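Local coordinates for 5-dehydro-2-deoxygluconokinase (Bacillus halodurans C-125, PDB 2QCV), which probably phosphorylates 5-dehydro-2-deoxy-D-gluconate with ATP, a late step in myo-inositol breakdown, as a member of the PfkB carbohydrate kinase family, at residues N49-S54 / V83-S88; S55-K60 / F279-I284; E244-Y249 / D273-A278; A292-S297 / A321-D326. One frame throughout, in Å; residues are numbered along the deposited sequence. Where two conformers were deposited one is given.

Interaction 1 of 4, residues N49-S54 / V83-S88; sequences NIVIGS and VGVDTS
Val83, the first residue past helix 71-82, lays its CG2 methyl against CG2 of Ile52 on helix 46-56 at 4.1 Å. The two side chains meet at a slant, and in the conformer given, one of two, Ser55 OG farther along the same helix also bonds to Val83 O. Gly84 then reverses the chain with a positive phi of 99°. It is the C-prime residue of the Schellman motif that closes helix 71-82, in which the amide of Val85 is bonded back to Met80 O. Strand 61-67, helix 71-82 and strand 90-92 form a beta-alpha-beta crossover of the ribokinase-like fold, and this turn passes beside helix 46-56 before the chain enters the edge strand. Val85 is the buried centre of the contact. Its CG1 stands opposite the backbone N (chi1 179°) and meets Val51 CG2 at 4.0 Å, the two side chains crossing nearly at right angles. The other methyl, Val85 CG2, rests on the helix backbone, 3.8 Å from Val51 O and 4.3 Å from Ile52 N. Asp86 pairs its backbone with Ala61, on strand 61-67. In the conformer given, one of two deposited, Asp86 OD1 accepts from Ser88 N at 2.9 Å, an Asx turn to be read with that reservation. Thr87 between them sends OG1 to Glu77 OE2 of helix 71-82.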
# COMPACT_ATOMS: atom_id res chain seq x y z
N ASN A 49 -7.43 17.14 23.34
CA ASN A 49 -8.02 18.39 23.75
C ASN A 49 -8.96 18.21 24.94
O ASN A 49 -9.03 19.06 25.84
CB ASN A 49 -8.85 19.01 22.61
CG ASN A 49 -8.02 19.56 21.53
OD1 ASN A 49 -6.82 19.85 21.70
ND2 ASN A 49 -8.66 19.72 20.35
N ILE A 50 -9.72 17.12 24.92
CA ILE A 50 -10.69 16.88 25.99
C ILE A 50 -9.93 16.63 27.31
O ILE A 50 -10.29 17.20 28.34
CB ILE A 50 -11.66 15.71 25.66
CG1 ILE A 50 -12.58 16.12 24.51
CG2 ILE A 50 -12.53 15.32 26.91
CD1 ILE A 50 -13.46 14.97 23.97
N VAL A 51 -8.88 15.83 27.28
CA VAL A 51 -8.12 15.60 28.53
C VAL A 51 -7.32 16.82 29.00
O VAL A 51 -7.23 17.04 30.19
CB VAL A 51 -7.24 14.33 28.58
CG1 VAL A 51 -8.14 13.06 28.41
CG2 VAL A 51 -6.07 14.37 27.59
N ILE A 52 -6.78 17.60 28.09
CA ILE A 52 -6.08 18.84 28.46
C ILE A 52 -7.08 19.84 29.06
O ILE A 52 -6.83 20.48 30.10
CB ILE A 52 -5.37 19.45 27.25
CG1 ILE A 52 -4.22 18.55 26.75
CG2 ILE A 52 -4.79 20.86 27.62
CD1 ILE A 52 -3.65 18.93 25.32
N GLY A 53 -8.24 19.98 28.42
CA GLY A 53 -9.28 20.83 28.98
C GLY A 53 -9.76 20.36 30.35
O GLY A 53 -10.01 21.15 31.26
N SER A 54 -9.93 19.06 30.50
CA SER A 54 -10.34 18.48 31.76
C SER A 54 -9.34 18.76 32.87
O SER A 54 -9.74 19.07 34.01
CB SER A 54 -10.53 16.96 31.63
OG SER A 54 -11.61 16.67 30.75
N VAL A 83 0.77 19.86 31.82
CA VAL A 83 -0.53 20.36 32.25
C VAL A 83 -1.30 19.36 33.15
O VAL A 83 -2.47 19.58 33.49
CB VAL A 83 -1.45 20.81 31.09
CG1 VAL A 83 -0.79 21.89 30.34
CG2 VAL A 83 -1.83 19.64 30.14
N GLY A 84 -0.63 18.28 33.54
CA GLY A 84 -1.11 17.42 34.61
C GLY A 84 -1.84 16.19 34.09
O GLY A 84 -2.47 15.48 34.87
N VAL A 85 -1.75 15.91 32.79
CA VAL A 85 -2.33 14.67 32.24
C VAL A 85 -1.33 13.53 32.47
O VAL A 85 -0.15 13.72 32.26
CB VAL A 85 -2.68 14.79 30.74
CG1 VAL A 85 -3.25 13.48 30.21
CG2 VAL A 85 -3.67 15.90 30.49
N ASP A 86 -1.80 12.35 32.89
CA ASP A 86 -0.92 11.18 32.99
C ASP A 86 -0.55 10.68 31.58
O ASP A 86 -1.44 10.41 30.77
CB ASP A 86 -1.62 10.06 33.76
CG ASP A 86 -0.72 8.87 33.99
OD1 ASP A 86 -0.52 8.06 33.05
OD2 ASP A 86 -0.24 8.71 35.12
N THR A 87 0.76 10.55 31.32
CA THR A 87 1.26 10.14 30.01
C THR A 87 1.91 8.75 30.03
O THR A 87 2.57 8.34 29.06
CB THR A 87 2.27 11.18 29.45
OG1 THR A 87 3.43 11.30 30.31
CG2 THR A 87 1.56 12.53 29.27
N SER A 88 1.68 8.01 31.11
CA SER A 88 2.22 6.65 31.29
C SER A 88 1.83 5.64 30.21
O SER A 88 2.57 4.68 29.97
CB SER A 88 1.84 6.08 32.67
OG SER A 88 0.48 5.76 32.75

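Interaction 2 of 4, residues S55-K60 / F279-I284; sequences SKLGLK and FLYALI
Tyr281 of helix 271-284 packs against Leu57 and Leu59, which flank Gly58 in the turn that ends helix 46-56. That turn is a Schellman motif: Gly58 has a positive phi (96°), its N bonds to Ser55 O, and Leu59 N reaches back to Ser54 O. The reversal brings both leucines round to the same neighbouring helix, so two of the helices flanking the main sheet of this ribokinase-like fold are joined by apolar side chains. The tight part surrounds the root of the tyrosine. Leu57 CD1 comes to 3.5 Å from Tyr281 CB. Ring atom Tyr281 CD1 touches both Leu57 CB and Leu59 CD2, each 3.7 Å away, while Leu59 CG lies at the ring edge, in its plane. With its CG trans to the backbone N (chi1 165°), Tyr281 swings its ring out across the turn. Packing is looser beyond Leu59, where Ile284 arrives tip to tip, Leu59 CD1 to Ile284 CD1 being 4.0 Å. Ile284 is only partly buried, though it also leans on Lys140 and Leu141 of strand 139-145. Gly58 is exposed at the crest of the turn, and Tyr281 is itself only partly covered, with Tyr295 and Lys287 against it. On the Leu57 flank the ring is approached obliquely by a backbone oxygen, with Leu57 O 3.4 Å from Tyr281 CE1.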
# COMPACT_ATOMS: atom_id res chain seq x y z
N SER A 55 -8.05 18.66 32.56
CA SER A 55 -7.00 18.89 33.57
C SER A 55 -7.03 20.34 34.01
O SER A 55 -6.87 20.62 35.17
CB SER A 55 -5.61 18.54 33.04
OG SER A 55 -4.70 18.46 34.12
N LYS A 56 -7.27 21.24 33.06
CA LYS A 56 -7.37 22.67 33.35
C LYS A 56 -8.54 22.95 34.31
O LYS A 56 -8.43 23.82 35.16
CB LYS A 56 -7.47 23.47 32.04
CG LYS A 56 -7.81 24.97 32.16
CD LYS A 56 -6.66 25.81 32.67
CE LYS A 56 -6.53 27.15 31.93
NZ LYS A 56 -7.61 28.10 32.26
N LEU A 57 -9.62 22.17 34.23
CA LEU A 57 -10.72 22.25 35.21
C LEU A 57 -10.45 21.56 36.54
O LEU A 57 -11.25 21.65 37.44
CB LEU A 57 -12.02 21.69 34.65
CG LEU A 57 -12.43 22.28 33.31
CD1 LEU A 57 -13.75 21.66 32.82
CD2 LEU A 57 -12.49 23.81 33.38
N GLY A 58 -9.32 20.89 36.66
CA GLY A 58 -8.94 20.21 37.88
C GLY A 58 -9.27 18.73 37.92
O GLY A 58 -9.13 18.12 38.96
N LEU A 59 -9.72 18.13 36.81
CA LEU A 59 -9.96 16.67 36.82
C LEU A 59 -8.62 15.98 36.68
O LEU A 59 -7.69 16.56 36.12
CB LEU A 59 -10.87 16.26 35.68
CG LEU A 59 -12.31 16.85 35.67
CD1 LEU A 59 -13.08 16.34 34.47
CD2 LEU A 59 -13.06 16.54 36.92
N LYS A 60 -8.54 14.74 37.16
CA LYS A 60 -7.35 13.90 36.97
C LYS A 60 -7.61 13.07 35.72
O LYS A 60 -8.51 12.23 35.68
CB LYS A 60 -7.09 13.01 38.19
CG LYS A 60 -6.93 13.82 39.52
N PHE A 279 -18.76 19.69 30.21
CA PHE A 279 -19.96 18.91 30.49
C PHE A 279 -19.63 17.74 31.42
O PHE A 279 -20.29 17.54 32.46
CB PHE A 279 -20.58 18.39 29.19
CG PHE A 279 -21.77 17.50 29.39
CD1 PHE A 279 -23.06 18.01 29.49
CD2 PHE A 279 -21.61 16.14 29.45
CE1 PHE A 279 -24.16 17.17 29.69
CE2 PHE A 279 -22.70 15.30 29.65
CZ PHE A 279 -23.98 15.81 29.78
N LEU A 280 -18.56 17.00 31.10
CA LEU A 280 -18.18 15.89 31.96
C LEU A 280 -17.69 16.35 33.32
O LEU A 280 -17.99 15.74 34.33
CB LEU A 280 -17.12 15.02 31.31
CG LEU A 280 -17.58 14.29 30.04
CD1 LEU A 280 -16.37 13.66 29.28
CD2 LEU A 280 -18.65 13.26 30.42
N TYR A 281 -16.91 17.42 33.36
CA TYR A 281 -16.56 18.00 34.66
C TYR A 281 -17.78 18.26 35.52
O TYR A 281 -17.81 17.91 36.72
CB TYR A 281 -15.77 19.28 34.48
CG TYR A 281 -15.67 20.12 35.72
CD1 TYR A 281 -14.63 19.93 36.63
CD2 TYR A 281 -16.59 21.12 35.98
CE1 TYR A 281 -14.53 20.72 37.80
CE2 TYR A 281 -16.53 21.89 37.16
CZ TYR A 281 -15.47 21.70 38.04
OH TYR A 281 -15.38 22.47 39.17
N ALA A 282 -18.80 18.88 34.94
CA ALA A 282 -20.00 19.19 35.72
C ALA A 282 -20.71 17.94 36.22
O ALA A 282 -21.18 17.90 37.38
CB ALA A 282 -20.98 20.07 34.89
N LEU A 283 -20.85 16.94 35.35
CA LEU A 283 -21.47 15.66 35.70
C LEU A 283 -20.73 14.95 36.85
O LEU A 283 -21.34 14.54 37.83
CB LEU A 283 -21.51 14.75 34.47
CG LEU A 283 -22.63 13.73 34.36
CD1 LEU A 283 -24.00 14.43 34.30
CD2 LEU A 283 -22.40 12.90 33.13
N ILE A 284 -19.42 14.81 36.70
CA ILE A 284 -18.49 14.20 37.71
C ILE A 284 -18.55 14.95 39.04
O ILE A 284 -18.46 14.32 40.08
CB ILE A 284 -17.01 14.21 37.18
CG1 ILE A 284 -16.83 13.13 36.12
CG2 ILE A 284 -15.99 13.95 38.30
CD1 ILE A 284 -15.61 13.35 35.29

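Interaction 3 of 4, residues E244-Y249 / D273-A278; sequences EGSFAY and DSYASA
Ser246 OG and Tyr275 OH are hydrogen-bonded at 2.8 Å, joining strand 246-250 of the main sheet to helix 271-284, which packs against that sheet in the alpha/beta layering of the ribokinase-like fold. Either hydroxyl could be the donor. The serine oxygen sits at the ring edge, near its plane, and the angle Tyr275 CZ-OH to Ser246 OG is about 123°, an angle usual for a phenol oxygen meeting a partner near the plane of its ring. Because the nearest CA atoms, those of Ser246 and Tyr275, are still 10.5 Å apart, the whole length of the tyrosine is needed to span the gap. Its CG is trans to the backbone N (chi1 -174°), which extends the ring from the helix toward the strand. Ser246 is held in turn by backbone bonds to Gly258 on the adjacent strand, and the tyrosine ring has a cation-pi partner in Lys240 while touching Val238. Two residues before Tyr275 the GAGD signature of PfkB kinases ends in Asp273, whose carboxylate is hydrogen-bonded to Ser46, Asn49 and a triethylene glycol, probably from the crystallisation liquor. Helix 289-305 closes over the hydroxyl end of the ring with Leu293. On the strand side the serine's carbon adds to the contact, Ser246 CB lying 3.3 Å from Tyr275 OH.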
# COMPACT_ATOMS: atom_id res chain seq x y z
N GLU A 244 -29.13 26.49 18.18
CA GLU A 244 -30.44 26.03 18.66
C GLU A 244 -30.33 25.32 20.03
O GLU A 244 -31.33 24.93 20.62
CB GLU A 244 -31.10 25.13 17.60
CG GLU A 244 -31.27 25.79 16.24
CD GLU A 244 -31.69 24.77 15.18
OE1 GLU A 244 -32.71 24.08 15.38
OE2 GLU A 244 -30.97 24.62 14.16
N GLY A 245 -29.12 25.22 20.55
CA GLY A 245 -28.88 24.67 21.87
C GLY A 245 -28.52 23.20 21.84
O GLY A 245 -28.16 22.66 20.81
N SER A 246 -28.64 22.57 23.00
CA SER A 246 -28.31 21.18 23.16
C SER A 246 -29.34 20.50 24.07
O SER A 246 -30.02 21.14 24.88
CB SER A 246 -26.85 20.98 23.65
OG SER A 246 -26.50 21.72 24.79
N PHE A 247 -29.51 19.20 23.87
CA PHE A 247 -30.56 18.43 24.54
C PHE A 247 -29.93 17.16 25.08
O PHE A 247 -29.14 16.49 24.37
CB PHE A 247 -31.68 18.15 23.55
CG PHE A 247 -32.24 19.41 22.94
CD1 PHE A 247 -31.61 20.00 21.86
CD2 PHE A 247 -33.36 20.02 23.49
CE1 PHE A 247 -32.10 21.19 21.32
CE2 PHE A 247 -33.84 21.20 22.97
CZ PHE A 247 -33.22 21.78 21.87
N ALA A 248 -30.19 16.86 26.35
CA ALA A 248 -29.75 15.63 26.95
C ALA A 248 -30.98 14.82 27.30
O ALA A 248 -32.00 15.36 27.83
CB ALA A 248 -28.92 15.90 28.19
N TYR A 249 -30.90 13.52 27.06
CA TYR A 249 -32.01 12.59 27.29
C TYR A 249 -31.52 11.40 28.13
O TYR A 249 -30.46 10.88 27.84
CB TYR A 249 -32.48 12.04 25.94
CG TYR A 249 -32.89 13.10 24.92
CD1 TYR A 249 -34.19 13.60 24.91
CD2 TYR A 249 -31.97 13.61 24.02
CE1 TYR A 249 -34.59 14.57 24.00
CE2 TYR A 249 -32.34 14.55 23.09
CZ TYR A 249 -33.67 15.04 23.08
OH TYR A 249 -34.04 15.98 22.21
N ASP A 273 -14.70 19.94 21.90
CA ASP A 273 -13.86 19.30 22.92
C ASP A 273 -13.94 20.03 24.25
O ASP A 273 -13.89 19.41 25.32
CB ASP A 273 -12.43 19.24 22.41
CG ASP A 273 -12.30 18.43 21.15
OD1 ASP A 273 -13.03 17.40 20.98
OD2 ASP A 273 -11.41 18.77 20.34
N SER A 274 -14.06 21.36 24.17
CA SER A 274 -14.35 22.20 25.33
C SER A 274 -15.73 21.87 25.91
O SER A 274 -15.89 21.76 27.14
CB SER A 274 -14.27 23.69 24.96
OG SER A 274 -12.96 24.17 25.17
N TYR A 275 -16.72 21.68 25.03
CA TYR A 275 -18.04 21.27 25.46
C TYR A 275 -17.99 19.96 26.27
O TYR A 275 -18.53 19.88 27.36
CB TYR A 275 -18.99 21.20 24.27
CG TYR A 275 -20.43 20.93 24.64
CD1 TYR A 275 -20.82 19.67 25.08
CD2 TYR A 275 -21.40 21.93 24.55
CE1 TYR A 275 -22.14 19.40 25.45
CE2 TYR A 275 -22.73 21.67 24.89
CZ TYR A 275 -23.09 20.42 25.33
OH TYR A 275 -24.39 20.17 25.67
N ALA A 276 -17.30 18.95 25.74
CA ALA A 276 -17.27 17.62 26.35
C ALA A 276 -16.55 17.67 27.68
O ALA A 276 -17.02 17.08 28.65
CB ALA A 276 -16.60 16.60 25.43
N SER A 277 -15.40 18.34 27.72
CA SER A 277 -14.62 18.39 28.98
C SER A 277 -15.40 19.08 30.09
O SER A 277 -15.49 18.56 31.20
CB SER A 277 -13.25 19.04 28.75
OG SER A 277 -13.31 20.26 28.09
N ALA A 278 -16.02 20.23 29.79
CA ALA A 278 -16.77 20.98 30.81
C ALA A 278 -18.08 20.29 31.18
O ALA A 278 -18.50 20.32 32.35
CB ALA A 278 -17.01 22.44 30.35

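Interaction 4 of 4, residues A292-S297 / A321-D326; sequences ALKYGS and ALIEKD
Lys294 and Tyr295, neighbours on helix 289-305, together receive the delta methyl of Ile323 from helix 316-325. At Lys294 it is the base of the side chain that takes part, its CB lying 4.0 Å from Ile323 CD1. The same methyl is 3.9 Å from the backbone carbon, Lys294 C. The lysine's far end leads away, leaving NZ 6.1 Å from Asp326 OD1, a separation that could allow weak electrostatic attraction but no direct pairing. Tyr295 contributes a ring face. Ile323 CD1 stands over it in a CH-pi contact, 3.9 Å from the ring centroid and 24° off the normal. The methyl is displaced toward the rim, which explains why Tyr295 CD1 is nearer, at 3.5 Å. An extended arm makes this possible: Ile323 CD1 is trans to CA (chi2 174°), and the side chain meets the ring nearly at a right angle. Beyond the ring, Tyr295 OH is hydrogen-bonded to Glu320 OE2, a polar tie to the same helix. Ser297 returns OG to Leu293 O at 2.7 Å, the two donors, Ser297 OG and Ser297 N, reaching that oxygen from opposite faces of the carbonyl plane. Helix 289-305 is thus layered between elements: Leu293 meets Ala248 and Ser246 of strand 246-250, Ser297 meets Tyr275 of helix 271-284, and Ile323 brings up helix 316-325 from outside.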
# COMPACT_ATOMS: atom_id res chain seq x y z
N ALA A 292 -24.84 20.73 33.74
CA ALA A 292 -23.72 20.25 32.91
C ALA A 292 -23.82 20.79 31.48
O ALA A 292 -22.82 21.14 30.88
CB ALA A 292 -23.63 18.72 32.93
N LEU A 293 -25.03 20.84 30.93
CA LEU A 293 -25.23 21.43 29.60
C LEU A 293 -24.76 22.90 29.53
O LEU A 293 -24.20 23.32 28.50
CB LEU A 293 -26.69 21.29 29.17
CG LEU A 293 -27.26 19.89 28.93
CD1 LEU A 293 -28.82 19.99 28.75
CD2 LEU A 293 -26.60 19.18 27.71
N LYS A 294 -24.94 23.66 30.62
CA LYS A 294 -24.49 25.06 30.65
C LYS A 294 -22.98 25.14 30.69
O LYS A 294 -22.36 25.97 30.02
CB LYS A 294 -25.06 25.77 31.86
CG LYS A 294 -26.57 25.77 31.95
CD LYS A 294 -27.12 26.69 33.04
CE LYS A 294 -28.62 26.43 33.30
NZ LYS A 294 -29.41 26.53 32.04
N TYR A 295 -22.36 24.28 31.50
CA TYR A 295 -20.91 24.21 31.53
C TYR A 295 -20.32 23.89 30.16
O TYR A 295 -19.37 24.54 29.78
CB TYR A 295 -20.43 23.20 32.58
CG TYR A 295 -20.34 23.78 33.96
CD1 TYR A 295 -21.51 24.04 34.72
CD2 TYR A 295 -19.11 24.04 34.55
CE1 TYR A 295 -21.42 24.55 35.98
CE2 TYR A 295 -19.02 24.58 35.88
CZ TYR A 295 -20.19 24.82 36.57
OH TYR A 295 -20.17 25.33 37.84
N GLY A 296 -20.88 22.93 29.43
CA GLY A 296 -20.33 22.57 28.12
C GLY A 296 -20.49 23.74 27.15
O GLY A 296 -19.56 24.12 26.43
N SER A 297 -21.68 24.33 27.16
CA SER A 297 -21.95 25.43 26.27
C SER A 297 -21.09 26.67 26.57
O SER A 297 -20.58 27.31 25.64
CB SER A 297 -23.43 25.81 26.33
OG SER A 297 -24.23 24.68 26.18
N ALA A 321 -18.36 32.45 35.51
CA ALA A 321 -18.66 33.85 35.30
C ALA A 321 -19.57 34.04 34.06
O ALA A 321 -20.47 34.89 34.04
CB ALA A 321 -17.36 34.63 35.15
N LEU A 322 -19.30 33.27 33.02
CA LEU A 322 -20.07 33.37 31.78
C LEU A 322 -21.48 32.85 32.02
O LEU A 322 -22.46 33.44 31.54
CB LEU A 322 -19.36 32.65 30.61
CG LEU A 322 -19.96 32.93 29.23
CD1 LEU A 322 -19.65 34.38 28.81
CD2 LEU A 322 -19.51 31.90 28.16
N ILE A 323 -21.58 31.74 32.76
CA ILE A 323 -22.90 31.18 33.15
C ILE A 323 -23.69 32.20 33.98
O ILE A 323 -24.88 32.42 33.73
CB ILE A 323 -22.77 29.85 33.90
CG1 ILE A 323 -22.21 28.76 32.96
CG2 ILE A 323 -24.14 29.41 34.47
CD1 ILE A 323 -21.91 27.40 33.68
N GLU A 324 -23.03 32.83 34.96
CA GLU A 324 -23.68 33.83 35.79
C GLU A 324 -24.15 35.01 34.94
O GLU A 324 -25.26 35.52 35.13
CB GLU A 324 -22.76 34.31 36.91
CG GLU A 324 -22.53 33.24 37.98
N LYS A 325 -23.32 35.45 34.00
CA LYS A 325 -23.68 36.58 33.13
C LYS A 325 -24.94 36.23 32.28
O LYS A 325 -25.76 37.09 32.01
CB LYS A 325 -22.49 37.01 32.28
CG LYS A 325 -22.80 38.14 31.31
CD LYS A 325 -21.58 38.62 30.48
CE LYS A 325 -21.18 40.06 30.83
NZ LYS A 325 -20.28 40.70 29.81
N ASP A 326 -25.06 34.96 31.89
CA ASP A 326 -26.30 34.38 31.32
C ASP A 326 -26.75 35.09 30.05
O ASP A 326 -27.92 35.36 29.86
CB ASP A 326 -27.42 34.34 32.36
CG ASP A 326 -28.65 33.52 31.92
OD1 ASP A 326 -28.53 32.51 31.15
OD2 ASP A 326 -29.74 33.87 32.38

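How the interactions relate
Interaction 3 is the fully buried one and the only one whose cross-segment contact is polar, a hydroxyl pair between sheet and helix; interactions 1, 2 and 4 are partly buried and apolar. Interactions 1 and 2 share helix 46-56, and interactions 2 and 3 share helix 271-284, which packs on helix 289-305 of interaction 4 through Ala282 and Ala292. These elements form a continuous helical layer; interaction 4 is farthest out, its centre about 19 Å from the centre of the chain. Ser54 packs against Ser277, bringing interactions 1 and 3 into touch. Branched aliphatics suffice in interaction 1, whereas aromatic rings enter the other three.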